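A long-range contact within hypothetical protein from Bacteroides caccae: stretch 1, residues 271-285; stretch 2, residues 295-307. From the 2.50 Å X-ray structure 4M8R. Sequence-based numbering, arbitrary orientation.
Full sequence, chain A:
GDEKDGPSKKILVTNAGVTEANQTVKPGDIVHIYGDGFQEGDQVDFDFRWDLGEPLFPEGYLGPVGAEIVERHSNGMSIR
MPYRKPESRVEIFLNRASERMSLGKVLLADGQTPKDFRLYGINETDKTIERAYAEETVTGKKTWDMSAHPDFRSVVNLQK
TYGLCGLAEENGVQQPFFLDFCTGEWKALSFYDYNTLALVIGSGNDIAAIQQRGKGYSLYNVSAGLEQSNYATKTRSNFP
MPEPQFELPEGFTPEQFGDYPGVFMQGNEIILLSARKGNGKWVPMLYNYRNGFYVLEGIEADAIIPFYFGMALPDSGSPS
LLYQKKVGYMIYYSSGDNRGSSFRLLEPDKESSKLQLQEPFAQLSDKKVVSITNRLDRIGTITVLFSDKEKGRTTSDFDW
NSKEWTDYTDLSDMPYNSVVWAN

Stretch 1 271-285: ILLSARKGNGKWVPM
Stretch 2, residues 295-307: VLEGIEADAIIPF

Stretch 1 is a β-hairpin. Strand 271-276 pairs antiparallel with strand 282-285 through Leu-273 N to Met-285 O (2.7 Å), Met-285 N to Leu-273 O (2.8 Å), and Ala-275 N and Val-283 O (3.0 Å), with the reverse bond, Val-283 N to Ala-275 O, also 3.0 Å. A type I turn from Lys-277 to Gly-280 joins them, closed by Gly-280 N donating to Lys-277 O (3.1 Å). Gly-280 has phi/psi 88/-1, where a CB would jam against the preceding carbonyl, which calls for glycine.

Stretch 2 first runs antiparallel to the second hairpin strand. Met-285, a selenomethionine, faces Val-295 in a non-hydrogen-bonded pair (CA-CA 4.5 Å), their side chains on the same sheet face with CE of Met-285 4.2 Å from CG2 of Val-295. Leu-296 N then donates to Pro-284 O (3.1 Å). Proline suits this position because the hairpin's hydrogen bonds ask no N-H of it, and its ring, C-gamma endo, offers a rigid apolar surface: CG lies 3.8 Å from Leu-296 CB, and CD lies 4.0 Å from Ile-299 CB and 3.6 Å from Ile-304 CD1. Gly-298, at 94/-6, again takes a conformation that calls for glycine.

Trp-282 and Ala-301 form a single antiparallel bridge, CA-CA 5.2 Å, bonded both ways: Trp-282 N to Ala-301 O (2.7 Å) and Ala-301 N to Trp-282 O (3.0 Å). The indole, with chi1 m (-63°) and chi2 68°, lies against the following backbone, so that Ala-303 CA sits over the five-membered ring, 4.0 Å from its centroid and 17° off the normal, a CH-pi contact.

Lys-281 adopts m, m, t, t; the two m torsions bend the chain, and the extended remainder carries NZ to Asp-302 OD1 at 3.1 Å, a hydrogen-bonded salt bridge. Asp-302 has chi1 m (-64°); its CB points away from stretch 1, yet its end comes nearer. Glu-300, t, t with chi3 63°, likewise brings its end closer, OE2 reaching 3.2 Å from Lys-277 CE, while its CG packs 3.7 Å from Lys-281 CB.

From Ala-303 the chain is a strand packed alongside the hairpin, its axis 6.3 Å from that of each hairpin strand, nearly antiparallel to strand 271-276 (162°) and 27° from the direction of strand 282-285. Without any β bridge, Ser-274 CA lies 6.0 Å from Ile-304 CA and Leu-272 CA 6.2 Å from Pro-306 CA. Ser-274, chi1 p (66°), donates from OG to Ile-304 O at 2.9 Å, giving a buried hydroxyl a polar partner. Ile-304, m, t, extends CD1 to Pro-284 and sets CG1 3.9 Å from Trp-282 CB. Leu-272, m, p, points toward Pro-306, their CB atoms 4.0 Å apart.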

ATOM      1  N   ILE A 271       8.088  17.887 -20.856  1.00 55.16           N
ATOM      2  CA  ILE A 271       8.218  16.725 -21.729  1.00 53.73           C
ATOM      3  C   ILE A 271       9.309  16.960 -22.763  1.00 54.67           C
ATOM      4  O   ILE A 271       9.347  18.006 -23.399  1.00 58.13           O
ATOM      5  CB  ILE A 271       6.890  16.413 -22.454  1.00 53.12           C
ATOM      6  CG1 ILE A 271       5.837  15.929 -21.443  1.00 52.27           C
ATOM      7  CG2 ILE A 271       7.106  15.359 -23.537  1.00 52.06           C
ATOM      8  CD1 ILE A 271       4.408  15.927 -21.957  1.00 51.19           C
ATOM      9  N   LEU A 272      10.175  15.969 -22.944  1.00 54.62           N
ATOM     10  CA  LEU A 272      11.257  16.043 -23.925  1.00 56.91           C
ATOM     11  C   LEU A 272      10.828  15.391 -25.233  1.00 56.66           C
ATOM     12  O   LEU A 272      10.396  14.243 -25.246  1.00 55.52           O
ATOM     13  CB  LEU A 272      12.515  15.338 -23.406  1.00 57.64           C
ATOM     14  CG  LEU A 272      13.315  16.003 -22.283  1.00 59.44           C
ATOM     15  CD1 LEU A 272      12.498  16.115 -21.004  1.00 58.35           C
ATOM     16  CD2 LEU A 272      14.589  15.211 -22.032  1.00 60.86           C
ATOM     17  N   LEU A 273      10.960  16.128 -26.328  1.00 59.10           N
ATOM     18  CA  LEU A 273      10.689  15.600 -27.658  1.00 59.95           C
ATOM     19  C   LEU A 273      11.884  15.863 -28.564  1.00 62.68           C
ATOM     20  O   LEU A 273      12.761  16.668 -28.247  1.00 62.55           O
ATOM     21  CB  LEU A 273       9.461  16.278 -28.262  1.00 60.40           C
ATOM     22  CG  LEU A 273       8.187  16.307 -27.421  1.00 58.09           C
ATOM     23  CD1 LEU A 273       7.198  17.322 -27.982  1.00 59.15           C
ATOM     24  CD2 LEU A 273       7.570  14.924 -27.365  1.00 54.96           C
ATOM     25  N   SER A 274      11.910  15.169 -29.694  1.00 64.95           N
ATOM     26  CA  SER A 274      12.845  15.482 -30.764  1.00 67.93           C
ATOM     27  C   SER A 274      12.062  15.619 -32.061  1.00 69.67           C
ATOM     28  O   SER A 274      11.048  14.941 -32.259  1.00 69.05           O
ATOM     29  CB  SER A 274      13.928  14.405 -30.889  1.00 67.97           C
ATOM     30  OG  SER A 274      13.386  13.165 -31.314  1.00 66.20           O
ATOM     31  N   ALA A 275      12.533  16.509 -32.928  1.00 74.12           N
ATOM     32  CA  ALA A 275      11.888  16.768 -34.208  1.00 77.08           C
ATOM     33  C   ALA A 275      12.894  16.655 -35.345  1.00 83.02           C
ATOM     34  O   ALA A 275      14.023  17.147 -35.243  1.00 83.73           O
ATOM     35  CB  ALA A 275      11.251  18.149 -34.205  1.00 77.01           C
ATOM     36  N   ARG A 276      12.462  16.020 -36.432  1.00 87.57           N
ATOM     37  CA  ARG A 276      13.283  15.827 -37.619  1.00 94.42           C
ATOM     38  C   ARG A 276      13.026  16.956 -38.622  1.00 96.96           C
ATOM     39  O   ARG A 276      11.893  17.156 -39.052  1.00 96.65           O
ATOM     40  CB  ARG A 276      12.940  14.476 -38.250  1.00 96.88           C
ATOM     41  CG  ARG A 276      13.868  14.035 -39.368  1.00103.14           C
ATOM     42  CD  ARG A 276      13.310  12.816 -40.088  1.00105.95           C
ATOM     43  NE  ARG A 276      14.336  12.133 -40.873  1.00110.23           N
ATOM     44  CZ  ARG A 276      14.803  12.548 -42.052  1.00111.28           C
ATOM     45  NH1 ARG A 276      14.347  13.662 -42.622  1.00112.17           N
ATOM     46  NH2 ARG A 276      15.743  11.839 -42.666  1.00113.71           N
ATOM     47  N   LYS A 277      14.073  17.690 -38.990  1.00 99.97           N
ATOM     48  CA  LYS A 277      13.951  18.742 -40.008  1.00104.87           C
ATOM     49  C   LYS A 277      13.950  18.145 -41.418  1.00106.75           C
ATOM     50  O   LYS A 277      14.324  16.983 -41.610  1.00106.04           O
ATOM     51  CB  LYS A 277      15.068  19.783 -39.871  1.00109.26           C
ATOM     52  CG  LYS A 277      14.856  20.786 -38.746  1.00109.83           C
ATOM     53  CD  LYS A 277      15.825  21.953 -38.862  1.00115.45           C
ATOM     54  CE  LYS A 277      15.748  22.881 -37.659  1.00114.35           C
ATOM     55  NZ  LYS A 277      14.450  23.607 -37.574  1.00112.60           N
ATOM     56  N   GLY A 278      13.527  18.951 -42.393  1.00108.22           N
ATOM     57  CA  GLY A 278      13.462  18.531 -43.795  1.00109.77           C
ATOM     58  C   GLY A 278      14.788  18.030 -44.340  1.00111.60           C
ATOM     59  O   GLY A 278      14.826  17.069 -45.110  1.00110.34           O
ATOM     60  N   ASN A 279      15.878  18.677 -43.926  1.00113.47           N
ATOM     61  CA  ASN A 279      17.230  18.317 -44.371  1.00115.96           C
ATOM     62  C   ASN A 279      17.860  17.107 -43.653  1.00112.59           C
ATOM     63  O   ASN A 279      19.045  16.831 -43.839  1.00113.50           O
ATOM     64  CB  ASN A 279      18.165  19.537 -44.264  1.00118.57           C
ATOM     65  CG  ASN A 279      18.342  20.030 -42.832  1.00116.46           C
ATOM     66  OD1 ASN A 279      17.599  19.646 -41.929  1.00114.48           O
ATOM     67  ND2 ASN A 279      19.332  20.888 -42.622  1.00117.64           N
ATOM     68  N   GLY A 280      17.086  16.398 -42.832  1.00109.46           N
ATOM     69  CA  GLY A 280      17.578  15.194 -42.147  1.00106.83           C
ATOM     70  C   GLY A 280      18.258  15.438 -40.808  1.00103.79           C
ATOM     71  O   GLY A 280      18.696  14.491 -40.150  1.00 99.11           O
ATOM     72  N   LYS A 281      18.363  16.704 -40.407  1.00103.96           N
ATOM     73  CA  LYS A 281      18.894  17.069 -39.094  1.00101.26           C
ATOM     74  C   LYS A 281      17.787  17.010 -38.043  1.00 98.23           C
ATOM     75  O   LYS A 281      16.603  17.015 -38.380  1.00 96.97           O
ATOM     76  CB  LYS A 281      19.505  18.469 -39.136  1.00102.17           C
ATOM     77  CG  LYS A 281      20.766  18.571 -39.976  1.00105.46           C
ATOM     78  CD  LYS A 281      21.955  17.910 -39.293  1.00104.06           C
ATOM     79  CE  LYS A 281      23.257  18.255 -39.999  1.00106.53           C
ATOM     80  NZ  LYS A 281      24.440  17.781 -39.233  1.00106.19           N
ATOM     81  N   TRP A 282      18.183  16.960 -36.772  1.00 95.75           N
ATOM     82  CA  TRP A 282      17.242  16.824 -35.657  1.00 91.05           C
ATOM     83  C   TRP A 282      17.489  17.899 -34.597  1.00 88.62           C
ATOM     84  O   TRP A 282      18.627  18.310 -34.373  1.00 89.87           O
ATOM     85  CB  TRP A 282      17.379  15.444 -35.002  1.00 89.72           C
ATOM     86  CG  TRP A 282      17.042  14.267 -35.889  1.00 90.43           C
ATOM     87  CD1 TRP A 282      17.739  13.834 -36.978  1.00 93.87           C
ATOM     88  CD2 TRP A 282      15.950  13.352 -35.725  1.00 90.56           C
ATOM     89  NE1 TRP A 282      17.141  12.719 -37.514  1.00 92.29           N
ATOM     90  CE2 TRP A 282      16.040  12.402 -36.765  1.00 90.27           C
ATOM     91  CE3 TRP A 282      14.898  13.249 -34.805  1.00 88.95           C
ATOM     92  CZ2 TRP A 282      15.120  11.362 -36.913  1.00 88.90           C
ATOM     93  CZ3 TRP A 282      13.983  12.215 -34.953  1.00 87.29           C
ATOM     94  CH2 TRP A 282      14.102  11.286 -36.001  1.00 88.48           C
ATOM     95  N   VAL A 283      16.421  18.337 -33.935  1.00 84.70           N
ATOM     96  CA  VAL A 283      16.531  19.297 -32.832  1.00 82.81           C
ATOM     97  C   VAL A 283      15.780  18.794 -31.598  1.00 78.03           C
ATOM     98  O   VAL A 283      14.771  18.100 -31.728  1.00 74.69           O
ATOM     99  CB  VAL A 283      15.983  20.691 -33.211  1.00 84.49           C
ATOM    100  CG1 VAL A 283      16.813  21.305 -34.329  1.00 88.77           C
ATOM    101  CG2 VAL A 283      14.512  20.624 -33.606  1.00 83.17           C
ATOM    102  N   PRO A 284      16.272  19.145 -30.398  1.00 76.22           N
ATOM    103  CA  PRO A 284      15.509  18.875 -29.190  1.00 75.03           C
ATOM    104  C   PRO A 284      14.400  19.908 -29.010  1.00 75.30           C
ATOM    105  O   PRO A 284      14.614  21.099 -29.260  1.00 76.53           O
ATOM    106  CB  PRO A 284      16.554  18.981 -28.077  1.00 74.70           C
ATOM    107  CG  PRO A 284      17.614  19.868 -28.619  1.00 77.43           C
ATOM    108  CD  PRO A 284      17.549  19.820 -30.114  1.00 78.69           C
HETATM  109  N   MSE A 285      13.227  19.445 -28.587  1.00 72.38           N
HETATM  110  CA  MSE A 285      12.059  20.302 -28.416  1.00 72.19           C
HETATM  111  C   MSE A 285      11.428  19.964 -27.098  1.00 69.20           C
HETATM  112  O   MSE A 285      11.129  18.799 -26.831  1.00 67.87           O
HETATM  113  CB  MSE A 285      11.136  20.040 -29.607  1.00 73.42           C
HETATM  114  CG  MSE A 285       9.675  20.433 -29.396  1.00 73.49           C
HETATM  115 SE   MSE A 285       9.321  22.214 -30.150  0.75 80.71          SE
HETATM  116  CE  MSE A 285       9.774  21.865 -32.033  1.00 81.64           C
ATOM    117  N   VAL A 295      11.953  25.331 -28.488  1.00 89.89           N
ATOM    118  CA  VAL A 295      13.122  24.610 -28.971  1.00 88.96           C
ATOM    119  C   VAL A 295      14.258  24.814 -27.980  1.00 90.57           C
ATOM    120  O   VAL A 295      14.507  25.937 -27.541  1.00 96.31           O
ATOM    121  CB  VAL A 295      13.577  25.130 -30.356  1.00 88.90           C
ATOM    122  CG1 VAL A 295      14.783  24.344 -30.860  1.00 88.68           C
ATOM    123  CG2 VAL A 295      12.433  25.065 -31.361  1.00 87.27           C
ATOM    124  N   LEU A 296      14.942  23.732 -27.623  1.00 88.34           N
ATOM    125  CA  LEU A 296      16.143  23.836 -26.810  1.00 89.15           C
ATOM    126  C   LEU A 296      17.285  24.243 -27.739  1.00 91.90           C
ATOM    127  O   LEU A 296      17.851  23.407 -28.440  1.00 89.38           O
ATOM    128  CB  LEU A 296      16.433  22.516 -26.095  1.00 87.08           C
ATOM    129  CG  LEU A 296      17.623  22.511 -25.133  1.00 87.94           C
ATOM    130  CD1 LEU A 296      17.411  23.506 -24.002  1.00 88.81           C
ATOM    131  CD2 LEU A 296      17.848  21.112 -24.584  1.00 86.16           C
ATOM    132  N   GLU A 297      17.603  25.536 -27.745  1.00 97.48           N
ATOM    133  CA  GLU A 297      18.474  26.130 -28.768  1.00100.84           C
ATOM    134  C   GLU A 297      19.919  25.639 -28.715  1.00 99.55           C
ATOM    135  O   GLU A 297      20.386  25.152 -27.688  1.00 95.69           O
ATOM    136  CB  GLU A 297      18.464  27.661 -28.653  1.00105.36           C
ATOM    137  CG  GLU A 297      17.117  28.320 -28.940  1.00108.45           C
ATOM    138  CD  GLU A 297      16.701  28.255 -30.403  1.00109.79           C
ATOM    139  OE1 GLU A 297      17.526  27.864 -31.259  1.00108.41           O
ATOM    140  OE2 GLU A 297      15.534  28.599 -30.699  1.00107.87           O
ATOM    141  N   GLY A 298      20.611  25.769 -29.845  1.00103.17           N
ATOM    142  CA  GLY A 298      22.049  25.503 -29.928  1.00103.95           C
ATOM    143  C   GLY A 298      22.452  24.100 -30.357  1.00103.28           C
ATOM    144  O   GLY A 298      23.635  23.838 -30.564  1.00105.47           O
ATOM    145  N   ILE A 299      21.481  23.198 -30.499  1.00102.78           N
ATOM    146  CA  ILE A 299      21.758  21.818 -30.900  1.00 99.59           C
ATOM    147  C   ILE A 299      21.024  21.454 -32.191  1.00 95.79           C
ATOM    148  O   ILE A 299      19.796  21.556 -32.272  1.00 91.87           O
ATOM    149  CB  ILE A 299      21.365  20.815 -29.790  1.00 98.88           C
ATOM    150  CG1 ILE A 299      22.244  21.012 -28.545  1.00100.12           C
ATOM    151  CG2 ILE A 299      21.481  19.378 -30.290  1.00 97.48           C
ATOM    152  CD1 ILE A 299      21.677  21.981 -27.528  1.00101.32           C
ATOM    153  N   GLU A 300      21.793  21.037 -33.193  1.00 94.47           N
ATOM    154  CA  GLU A 300      21.255  20.486 -34.433  1.00 94.33           C
ATOM    155  C   GLU A 300      22.115  19.277 -34.809  1.00 92.39           C
ATOM    156  O   GLU A 300      23.257  19.431 -35.248  1.00 94.29           O
ATOM    157  CB  GLU A 300      21.256  21.539 -35.544  1.00100.29           C
ATOM    158  CG  GLU A 300      20.458  21.141 -36.779  1.00104.03           C
ATOM    159  CD  GLU A 300      20.141  22.322 -37.686  1.00109.28           C
ATOM    160  OE1 GLU A 300      21.088  22.946 -38.214  1.00110.10           O
ATOM    161  OE2 GLU A 300      18.941  22.616 -37.881  1.00109.29           O
ATOM    162  N   ALA A 301      21.562  18.080 -34.623  1.00 87.16           N
ATOM    163  CA  ALA A 301      22.330  16.837 -34.723  1.00 85.73           C
ATOM    164  C   ALA A 301      21.753  15.878 -35.763  1.00 84.86           C
ATOM    165  O   ALA A 301      20.727  16.158 -36.381  1.00 85.31           O
ATOM    166  CB  ALA A 301      22.385  16.162 -33.361  1.00 83.39           C
ATOM    167  N   ASP A 302      22.426  14.745 -35.950  1.00 84.63           N
ATOM    168  CA  ASP A 302      22.024  13.754 -36.952  1.00 84.30           C
ATOM    169  C   ASP A 302      21.025  12.732 -36.421  1.00 81.68           C
ATOM    170  O   ASP A 302      20.390  12.031 -37.205  1.00 81.75           O
ATOM    171  CB  ASP A 302      23.259  13.052 -37.517  1.00 85.78           C
ATOM    172  CG  ASP A 302      24.169  14.006 -38.263  1.00 87.89           C
ATOM    173  OD1 ASP A 302      23.654  14.790 -39.082  1.00 87.79           O
ATOM    174  OD2 ASP A 302      25.396  13.970 -38.031  1.00 89.83           O
ATOM    175  N   ALA A 303      20.905  12.637 -35.099  1.00 80.77           N
ATOM    176  CA  ALA A 303      19.811  11.891 -34.466  1.00 77.03           C
ATOM    177  C   ALA A 303      19.685  12.300 -33.004  1.00 75.96           C
ATOM    178  O   ALA A 303      20.690  12.556 -32.331  1.00 77.96           O
ATOM    179  CB  ALA A 303      20.030  10.389 -34.576  1.00 76.12           C
ATOM    180  N   ILE A 304      18.446  12.391 -32.527  1.00 72.78           N
ATOM    181  CA  ILE A 304      18.173  12.730 -31.138  1.00 70.56           C
ATOM    182  C   ILE A 304      17.026  11.867 -30.632  1.00 68.45           C
ATOM    183  O   ILE A 304      15.946  11.852 -31.226  1.00 68.25           O
ATOM    184  CB  ILE A 304      17.804  14.214 -30.959  1.00 70.91           C
ATOM    185  CG1 ILE A 304      18.946  15.113 -31.448  1.00 74.51           C
ATOM    186  CG2 ILE A 304      17.502  14.518 -29.494  1.00 68.77           C
ATOM    187  CD1 ILE A 304      18.642  16.591 -31.364  1.00 75.70           C
ATOM    188  N   ILE A 305      17.272  11.150 -29.541  1.00 65.81           N
ATOM    189  CA  ILE A 305      16.254  10.327 -28.910  1.00 64.07           C
ATOM    190  C   ILE A 305      16.195  10.671 -27.422  1.00 61.99           C
ATOM    191  O   ILE A 305      17.208  10.577 -26.731  1.00 63.25           O
ATOM    192  CB  ILE A 305      16.572   8.828 -29.064  1.00 64.95           C
ATOM    193  CG1 ILE A 305      16.825   8.481 -30.536  1.00 67.30           C
ATOM    194  CG2 ILE A 305      15.434   7.981 -28.502  1.00 62.47           C
ATOM    195  CD1 ILE A 305      17.339   7.070 -30.752  1.00 67.87           C
ATOM    196  N   PRO A 306      15.012  11.068 -26.921  1.00 58.35           N
ATOM    197  CA  PRO A 306      14.893  11.288 -25.486  1.00 56.58           C
ATOM    198  C   PRO A 306      14.910   9.970 -24.712  1.00 54.76           C
ATOM    199  O   PRO A 306      14.494   8.939 -25.240  1.00 54.07           O
ATOM    200  CB  PRO A 306      13.519  11.963 -25.335  1.00 56.49           C
ATOM    201  CG  PRO A 306      13.055  12.288 -26.712  1.00 57.75           C
ATOM    202  CD  PRO A 306      13.744  11.325 -27.620  1.00 58.30           C
ATOM    203  N   PHE A 307      15.383  10.009 -23.472  1.00 53.47           N
ATOM    204  CA  PHE A 307      15.359   8.827 -22.616  1.00 52.07           C
ATOM    205  C   PHE A 307      15.130   9.196 -21.162  1.00 50.22           C
ATOM    206  O   PHE A 307      15.201  10.363 -20.786  1.00 49.54           O
ATOM    207  CB  PHE A 307      16.672   8.051 -22.742  1.00 53.51           C
ATOM    208  CG  PHE A 307      17.873   8.811 -22.252  1.00 54.73           C
ATOM    209  CD1 PHE A 307      18.198   8.826 -20.903  1.00 54.90           C
ATOM    210  CD2 PHE A 307      18.676   9.512 -23.136  1.00 56.36           C
ATOM    211  CE1 PHE A 307      19.300   9.528 -20.448  1.00 56.71           C
ATOM    212  CE2 PHE A 307      19.782  10.211 -22.685  1.00 58.22           C
ATOM    213  CZ  PHE A 307      20.094  10.225 -21.343  1.00 58.22           C
TER